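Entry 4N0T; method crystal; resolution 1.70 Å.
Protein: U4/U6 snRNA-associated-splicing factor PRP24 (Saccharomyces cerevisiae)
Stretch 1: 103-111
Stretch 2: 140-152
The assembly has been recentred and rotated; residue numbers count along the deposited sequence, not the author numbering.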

# COMPACT_ATOMS: atom_id res chain seq x y z
N ASP A 103 7.67 -13.71 10.01
CA ASP A 103 7.48 -14.44 11.27
C ASP A 103 6.18 -15.25 11.30
O ASP A 103 6.16 -16.36 11.84
CB ASP A 103 7.62 -13.49 12.46
CG ASP A 103 9.03 -12.90 12.59
OD1 ASP A 103 9.98 -13.51 12.05
OD2 ASP A 103 9.18 -11.84 13.22
N LEU A 104 5.11 -14.72 10.70
CA LEU A 104 3.87 -15.50 10.54
C LEU A 104 4.10 -16.85 9.88
O LEU A 104 3.59 -17.87 10.34
CB LEU A 104 2.86 -14.74 9.66
CG LEU A 104 1.81 -13.80 10.22
CD1 LEU A 104 0.81 -13.48 9.13
CD2 LEU A 104 1.12 -14.40 11.43
N LEU A 105 4.83 -16.85 8.76
CA LEU A 105 5.09 -18.09 8.04
C LEU A 105 6.07 -18.98 8.82
O LEU A 105 5.94 -20.20 8.81
CB LEU A 105 5.62 -17.81 6.63
CG LEU A 105 4.59 -17.52 5.53
CD1 LEU A 105 3.73 -16.30 5.85
CD2 LEU A 105 5.30 -17.33 4.19
N GLN A 106 7.03 -18.36 9.48
CA GLN A 106 8.01 -19.06 10.32
C GLN A 106 7.26 -19.90 11.37
O GLN A 106 7.60 -21.07 11.61
CB GLN A 106 8.88 -18.01 11.01
CG GLN A 106 10.19 -18.48 11.59
CD GLN A 106 10.95 -17.34 12.24
OE1 GLN A 106 10.49 -16.75 13.23
NE2 GLN A 106 12.10 -16.99 11.68
N ASP A 107 6.22 -19.31 11.95
CA ASP A 107 5.37 -19.96 12.96
C ASP A 107 4.69 -21.24 12.49
O ASP A 107 4.40 -22.13 13.30
CB ASP A 107 4.29 -19.00 13.45
CG ASP A 107 4.79 -18.03 14.50
OD1 ASP A 107 6.01 -17.76 14.54
OD2 ASP A 107 3.96 -17.53 15.28
N ILE A 108 4.38 -21.33 11.20
CA ILE A 108 3.74 -22.53 10.66
C ILE A 108 4.75 -23.33 9.83
O ILE A 108 4.38 -24.13 8.96
CB ILE A 108 2.46 -22.17 9.85
CG1 ILE A 108 2.79 -21.20 8.70
CG2 ILE A 108 1.43 -21.57 10.77
CD1 ILE A 108 1.72 -21.17 7.60
N ASN A 109 6.02 -23.08 10.13
CA ASN A 109 7.15 -23.81 9.58
C ASN A 109 7.22 -23.78 8.06
O ASN A 109 7.48 -24.79 7.41
CB ASN A 109 7.20 -25.25 10.13
CG ASN A 109 7.40 -25.29 11.63
OD1 ASN A 109 8.28 -24.61 12.17
ND2 ASN A 109 6.59 -26.08 12.32
N VAL A 110 6.98 -22.59 7.51
CA VAL A 110 7.10 -22.37 6.08
C VAL A 110 8.25 -21.40 5.79
O VAL A 110 8.27 -20.28 6.31
CB VAL A 110 5.79 -21.79 5.51
CG1 VAL A 110 5.97 -21.35 4.06
CG2 VAL A 110 4.67 -22.81 5.63
N VAL A 111 9.21 -21.83 4.97
CA VAL A 111 10.32 -20.98 4.59
C VAL A 111 9.82 -19.94 3.58
O VAL A 111 9.10 -20.30 2.64
CB VAL A 111 11.43 -21.81 3.92
CG1 VAL A 111 12.54 -20.90 3.38
CG2 VAL A 111 11.98 -22.83 4.92
N ARG A 140 -0.20 -23.93 -0.42
CA ARG A 140 -1.55 -24.35 -0.02
C ARG A 140 -1.71 -24.39 1.50
O ARG A 140 -2.79 -24.11 2.03
CB ARG A 140 -1.92 -25.71 -0.62
CG ARG A 140 -2.08 -25.71 -2.14
CD ARG A 140 -3.23 -24.81 -2.61
NE ARG A 140 -3.39 -24.84 -4.06
CZ ARG A 140 -4.24 -24.08 -4.74
NH1 ARG A 140 -5.03 -23.22 -4.11
NH2 ARG A 140 -4.31 -24.18 -6.07
N TYR A 141 -0.63 -24.72 2.21
CA TYR A 141 -0.66 -24.78 3.66
C TYR A 141 -0.79 -23.38 4.27
O TYR A 141 -1.51 -23.18 5.25
CB TYR A 141 0.57 -25.53 4.20
CG TYR A 141 0.53 -25.81 5.69
CD1 TYR A 141 -0.43 -26.66 6.22
CD2 TYR A 141 1.47 -25.25 6.55
CE1 TYR A 141 -0.48 -26.93 7.59
CE2 TYR A 141 1.43 -25.52 7.92
CZ TYR A 141 0.45 -26.36 8.42
OH TYR A 141 0.40 -26.63 9.77
N CYS A 142 -0.11 -22.40 3.68
CA CYS A 142 -0.27 -21.02 4.12
C CYS A 142 -1.71 -20.54 3.98
O CYS A 142 -2.22 -19.83 4.85
CB CYS A 142 0.65 -20.08 3.35
SG CYS A 142 2.40 -20.27 3.74
N VAL A 143 -2.37 -20.91 2.89
CA VAL A 143 -3.76 -20.51 2.70
C VAL A 143 -4.61 -21.16 3.80
O VAL A 143 -5.42 -20.50 4.44
CB VAL A 143 -4.31 -20.91 1.33
CG1 VAL A 143 -5.81 -20.60 1.24
CG2 VAL A 143 -3.56 -20.16 0.21
N GLU A 144 -4.39 -22.46 4.01
CA GLU A 144 -5.14 -23.23 5.00
C GLU A 144 -5.05 -22.62 6.39
O GLU A 144 -6.06 -22.45 7.07
CB GLU A 144 -4.63 -24.67 5.05
CG GLU A 144 -5.38 -25.55 6.04
CD GLU A 144 -4.63 -26.84 6.38
OE1 GLU A 144 -3.97 -27.41 5.49
OE2 GLU A 144 -4.70 -27.27 7.55
N LYS A 145 -3.84 -22.25 6.82
CA LYS A 145 -3.62 -21.77 8.18
C LYS A 145 -3.81 -20.27 8.37
O LYS A 145 -4.14 -19.83 9.47
CB LYS A 145 -2.23 -22.16 8.66
CG LYS A 145 -1.92 -23.66 8.58
CD LYS A 145 -2.71 -24.46 9.61
CE LYS A 145 -2.30 -24.10 11.03
NZ LYS A 145 -2.60 -25.19 12.00
N LEU A 146 -3.58 -19.48 7.31
CA LEU A 146 -3.50 -18.03 7.47
C LEU A 146 -4.70 -17.26 6.90
O LEU A 146 -4.98 -16.16 7.36
CB LEU A 146 -2.21 -17.47 6.86
CG LEU A 146 -0.91 -18.11 7.36
CD1 LEU A 146 0.30 -17.51 6.65
CD2 LEU A 146 -0.77 -17.99 8.87
N ASN A 147 -5.38 -17.82 5.90
CA ASN A 147 -6.56 -17.14 5.36
C ASN A 147 -7.66 -17.12 6.41
O ASN A 147 -8.12 -18.19 6.86
CB ASN A 147 -7.08 -17.79 4.08
CG ASN A 147 -8.15 -16.95 3.40
OD1 ASN A 147 -7.99 -15.74 3.24
ND2 ASN A 147 -9.26 -17.58 3.01
N GLY A 148 -8.07 -15.92 6.82
CA GLY A 148 -9.11 -15.78 7.83
C GLY A 148 -8.56 -15.58 9.23
O GLY A 148 -9.32 -15.35 10.18
N LEU A 149 -7.25 -15.66 9.38
CA LEU A 149 -6.62 -15.45 10.68
C LEU A 149 -6.85 -14.03 11.19
O LEU A 149 -6.68 -13.06 10.45
CB LEU A 149 -5.11 -15.74 10.59
CG LEU A 149 -4.28 -15.67 11.86
CD1 LEU A 149 -4.70 -16.79 12.81
CD2 LEU A 149 -2.80 -15.76 11.54
N LYS A 150 -7.26 -13.91 12.45
CA LYS A 150 -7.48 -12.59 13.03
C LYS A 150 -6.23 -12.08 13.75
O LYS A 150 -5.69 -12.74 14.64
CB LYS A 150 -8.70 -12.61 13.96
CG LYS A 150 -10.02 -12.78 13.22
CD LYS A 150 -11.18 -12.92 14.20
CE LYS A 150 -12.50 -12.49 13.58
NZ LYS A 150 -12.83 -13.27 12.35
N ILE A 151 -5.77 -10.91 13.32
CA ILE A 151 -4.58 -10.29 13.89
C ILE A 151 -4.91 -8.84 14.24
O ILE A 151 -5.22 -8.05 13.35
CB ILE A 151 -3.40 -10.32 12.89
CG1 ILE A 151 -3.22 -11.72 12.29
CG2 ILE A 151 -2.11 -9.82 13.56
CD1 ILE A 151 -2.07 -11.83 11.30
N GLU A 152 -4.85 -8.50 15.53
CA GLU A 152 -5.17 -7.15 15.98
C GLU A 152 -6.52 -6.64 15.49
O GLU A 152 -6.69 -5.44 15.24
CB GLU A 152 -4.08 -6.16 15.56
CG GLU A 152 -2.67 -6.52 16.02
CD GLU A 152 -1.64 -5.52 15.51
OE1 GLU A 152 -2.04 -4.39 15.14
OE2 GLU A 152 -0.44 -5.86 15.47

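The centre of this contact is built from apolar side chains alone, and no hydrogen bond crosses it. Ile108 gives up the most surface. Its CB points toward the helix of the second stretch, and with chi1 at 57° (p) Ile108 CD1 reaches 4.0 Å from Leu146 CD1 and 4.0 Å from Cys142 SG, so one methyl meets two residues a helical turn apart. Leu105 reaches the same pair from a CB that points sideways: its CD1 lies 3.7 Å from Leu146 CD1, and its CG 3.9 Å from Cys142 SG. Val110 adds a third neighbour to the sulfur, with Val110 CG1 3.7 Å from Cys142 SG. Around this buried cysteine the backbones lie close, with Leu105 CA and Cys142 CA 7.3 Å apart.

The chain of the first stretch turns before Val110. Leu105 O accepts hydrogen bonds from both Ile108 N (3.1 Å) and Val110 N (2.9 Å), and Asn109, between them, takes positive phi and psi (58/43).

The second stretch turns too. A type II turn from Leu146 to Leu149, closed by Leu149 N to Leu146 O at 3.1 Å, has Gly148 at phi 96°, where a CB would jam against the preceding carbonyl. Leu149, the last residue of the turn, places its CD2 4.2 Å from Leu104 CD2, and further on Ile151 CD1 lies 4.0 Å from Leu104 CD1, so Leu104 extends the apolar patch onto the strand.

At the margin, Tyr141 offers its ring edge: Ile108 O lies near the ring plane, 3.4 Å from Tyr141 CE2, and Val110 CG2 is 4.1 Å from Tyr141 CD2. Lys145 lends its CB, 4.2 Å from Ile108 CD1, while the end of its side chain leads away, leaving the amine outside the apolar packing.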